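Local coordinates for Lmo2181 protein (Listeria monocytogenes serovar 1/2a, PDB 5JCV) that cleaves the C-terminal sorting signal of surface proteins and, through a thioester intermediate, attaches them covalently to the cell wall, at residues E109-A114 with S150-S155. Sequence-based numbering, arbitrary orientation.
Sequences EVEIFA and SNVKVS
Phe113 meets Val154 and Val152 where strand 107-118 of the sortase beta-barrel packs against the loop that links helix 132-145 to strand 160-165. The tight part is the Phe113 ring. Val154 lays its CG1 methyl over one face, 4.0 Å from the ring centroid and 17° off the normal, a CH-pi contact shifted toward the CD1 side of the rim. CD1 itself is 3.8 Å from Val154 CG1. Chi1 of Phe113 (72°) puts CG between its own N and carbonyl carbon, and CG1 of Val154, the methyl that reaches the ring, takes the same position on its own backbone. Leu139 of helix 132-145 touches both side chains, and Val142 also packs on Phe113, so that strand, loop and helix meet at these side chains. Phe113 and Ala114 form a classic beta bulge opposite Gln180 on the neighbouring strand 176-182. Next to the ring, Val152 CB lies 3.9 Å from Phe113 CB.

Toward the partly exposed side the contact thins out. Glu111, extended beyond CG, brings carboxylate OE2 to 3.5 Å from Val152 CG2, a van der Waals touch with a methyl. On the Ser150 side, CB touches the backbone O of Phe113 at 3.3 Å, a van der Waals contact. Ser150 OG closes an ST turn within the loop, accepting from Val152 N at 3.0 Å with an N-H...O angle of 143°.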
ATOM      1  N   GLU A 109       3.447   2.478 -16.177  1.00 64.77           N
ATOM      2  CA  GLU A 109       3.203   3.464 -17.227  1.00 70.27           C
ATOM      3  C   GLU A 109       2.285   2.880 -18.299  1.00 70.00           C
ATOM      4  O   GLU A 109       2.708   2.156 -19.202  1.00 68.90           O
ATOM      5  CB  GLU A 109       4.481   3.973 -17.867  1.00 73.33           C
ATOM      6  CG  GLU A 109       4.504   5.496 -18.014  1.00 77.16           C
ATOM      7  CD  GLU A 109       4.801   6.177 -16.681  1.00 81.08           C
ATOM      8  OE1 GLU A 109       5.175   5.462 -15.714  1.00 80.20           O
ATOM      9  OE2 GLU A 109       4.681   7.415 -16.594  1.00 85.97           O
ATOM     10  N   VAL A 110       1.021   3.252 -18.204  1.00 64.88           N
ATOM     11  CA  VAL A 110      -0.024   2.607 -18.960  1.00 59.58           C
ATOM     12  C   VAL A 110      -0.054   3.181 -20.358  1.00 58.28           C
ATOM     13  O   VAL A 110      -0.044   4.398 -20.525  1.00 59.16           O
ATOM     14  CB  VAL A 110      -1.385   2.853 -18.293  1.00 60.79           C
ATOM     15  CG1 VAL A 110      -2.464   2.108 -19.060  1.00 61.72           C
ATOM     16  CG2 VAL A 110      -1.374   2.393 -16.828  1.00 58.59           C
ATOM     17  N   GLU A 111      -0.138   2.292 -21.337  1.00 56.27           N
ATOM     18  CA  GLU A 111      -0.126   2.631 -22.740  1.00 58.73           C
ATOM     19  C   GLU A 111      -1.554   2.579 -23.314  1.00 60.75           C
ATOM     20  O   GLU A 111      -2.128   1.492 -23.546  1.00 55.95           O
ATOM     21  CB  GLU A 111       0.773   1.622 -23.476  1.00 62.74           C
ATOM     22  CG  GLU A 111       1.548   2.220 -24.619  1.00 69.86           C
ATOM     23  CD  GLU A 111       2.394   1.221 -25.415  1.00 73.21           C
ATOM     24  OE1 GLU A 111       2.765   0.118 -24.913  1.00 70.23           O
ATOM     25  OE2 GLU A 111       2.706   1.584 -26.583  1.00 75.43           O
ATOM     26  N   ILE A 112      -2.117   3.751 -23.576  1.00 56.06           N
ATOM     27  CA  ILE A 112      -3.489   3.856 -24.043  1.00 55.16           C
ATOM     28  C   ILE A 112      -3.669   3.251 -25.439  1.00 55.71           C
ATOM     29  O   ILE A 112      -2.918   3.549 -26.367  1.00 57.19           O
ATOM     30  CB  ILE A 112      -3.926   5.333 -24.075  1.00 53.41           C
ATOM     31  CG1 ILE A 112      -4.036   5.877 -22.650  1.00 52.76           C
ATOM     32  CG2 ILE A 112      -5.262   5.482 -24.788  1.00 53.61           C
ATOM     33  CD1 ILE A 112      -3.901   7.388 -22.566  1.00 52.26           C
ATOM     34  N   PHE A 113      -4.681   2.412 -25.580  1.00 56.56           N
ATOM     35  CA  PHE A 113      -5.000   1.786 -26.851  1.00 56.76           C
ATOM     36  C   PHE A 113      -6.464   1.967 -27.323  1.00 58.08           C
ATOM     37  O   PHE A 113      -6.765   1.708 -28.492  1.00 57.62           O
ATOM     38  CB  PHE A 113      -4.652   0.313 -26.787  1.00 59.05           C
ATOM     39  CG  PHE A 113      -5.586  -0.504 -25.935  1.00 61.01           C
ATOM     40  CD1 PHE A 113      -6.708  -1.092 -26.486  1.00 61.13           C
ATOM     41  CD2 PHE A 113      -5.317  -0.724 -24.602  1.00 59.00           C
ATOM     42  CE1 PHE A 113      -7.564  -1.841 -25.708  1.00 59.05           C
ATOM     43  CE2 PHE A 113      -6.165  -1.481 -23.827  1.00 59.21           C
ATOM     44  CZ  PHE A 113      -7.289  -2.035 -24.380  1.00 58.06           C
ATOM     45  N   ALA A 114      -7.357   2.428 -26.443  1.00 55.04           N
ATOM     46  CA  ALA A 114      -8.777   2.665 -26.808  1.00 54.42           C
ATOM     47  C   ALA A 114      -9.361   3.828 -26.050  1.00 49.60           C
ATOM     48  O   ALA A 114      -9.170   3.979 -24.849  1.00 51.92           O
ATOM     49  CB  ALA A 114      -9.627   1.427 -26.539  1.00 52.67           C
ATOM     50  N   SER A 150      -5.587   2.188 -33.199  1.00 81.20           N
ATOM     51  CA  SER A 150      -4.403   2.374 -32.387  1.00 88.52           C
ATOM     52  C   SER A 150      -3.195   1.665 -33.000  1.00 93.08           C
ATOM     53  O   SER A 150      -3.298   0.520 -33.443  1.00 90.52           O
ATOM     54  CB  SER A 150      -4.673   1.799 -30.989  1.00 90.35           C
ATOM     55  OG  SER A 150      -3.611   2.063 -30.090  1.00 88.06           O
ATOM     56  N   ASN A 151      -2.045   2.332 -32.997  1.00 95.85           N
ATOM     57  CA  ASN A 151      -0.775   1.629 -33.214  1.00100.38           C
ATOM     58  C   ASN A 151      -0.570   0.508 -32.199  1.00 90.83           C
ATOM     59  O   ASN A 151       0.043  -0.499 -32.515  1.00 90.15           O
ATOM     60  CB  ASN A 151       0.427   2.591 -33.131  1.00100.92           C
ATOM     61  CG  ASN A 151       0.587   3.444 -34.380  1.00104.05           C
ATOM     62  OD1 ASN A 151       0.081   3.104 -35.448  1.00108.63           O
ATOM     63  ND2 ASN A 151       1.297   4.558 -34.252  1.00102.26           N
ATOM     64  N   VAL A 152      -1.061   0.699 -30.980  1.00 82.15           N
ATOM     65  CA  VAL A 152      -0.763  -0.214 -29.890  1.00 78.31           C
ATOM     66  C   VAL A 152      -1.559  -1.460 -30.104  1.00 84.87           C
ATOM     67  O   VAL A 152      -2.800  -1.436 -30.104  1.00 95.37           O
ATOM     68  CB  VAL A 152      -1.138   0.352 -28.497  1.00 74.59           C
ATOM     69  CG1 VAL A 152      -0.889  -0.689 -27.407  1.00 72.64           C
ATOM     70  CG2 VAL A 152      -0.383   1.643 -28.184  1.00 72.70           C
ATOM     71  N   LYS A 153      -0.859  -2.566 -30.283  1.00 93.46           N
ATOM     72  CA  LYS A 153      -1.551  -3.830 -30.298  1.00 97.70           C
ATOM     73  C   LYS A 153      -1.467  -4.417 -28.904  1.00 87.93           C
ATOM     74  O   LYS A 153      -0.542  -4.122 -28.145  1.00 75.45           O
ATOM     75  CB  LYS A 153      -1.011  -4.790 -31.383  1.00106.47           C
ATOM     76  CG  LYS A 153      -2.075  -5.758 -31.933  1.00109.61           C
ATOM     77  CD  LYS A 153      -3.389  -5.050 -32.308  1.00109.71           C
ATOM     78  CE  LYS A 153      -4.462  -5.979 -32.861  1.00105.59           C
ATOM     79  NZ  LYS A 153      -4.364  -6.097 -34.337  1.00106.30           N
ATOM     80  N   VAL A 154      -2.456  -5.249 -28.603  1.00 80.61           N
ATOM     81  CA  VAL A 154      -2.683  -5.800 -27.282  1.00 79.34           C
ATOM     82  C   VAL A 154      -3.371  -7.144 -27.514  1.00 80.60           C
ATOM     83  O   VAL A 154      -4.203  -7.283 -28.417  1.00 78.25           O
ATOM     84  CB  VAL A 154      -3.542  -4.819 -26.411  1.00 77.40           C
ATOM     85  CG1 VAL A 154      -4.746  -4.325 -27.190  1.00 80.87           C
ATOM     86  CG2 VAL A 154      -3.969  -5.414 -25.071  1.00 73.95           C
ATOM     87  N   SER A 155      -3.001  -8.131 -26.707  1.00 79.91           N
ATOM     88  CA  SER A 155      -3.491  -9.485 -26.861  1.00 82.27           C
ATOM     89  C   SER A 155      -4.128  -9.939 -25.570  1.00 77.75           C
ATOM     90  O   SER A 155      -3.915  -9.366 -24.503  1.00 76.89           O
ATOM     91  CB  SER A 155      -2.345 -10.457 -27.244  1.00 86.81           C
ATOM     92  OG  SER A 155      -1.554 -10.877 -26.119  1.00 83.74           O
TER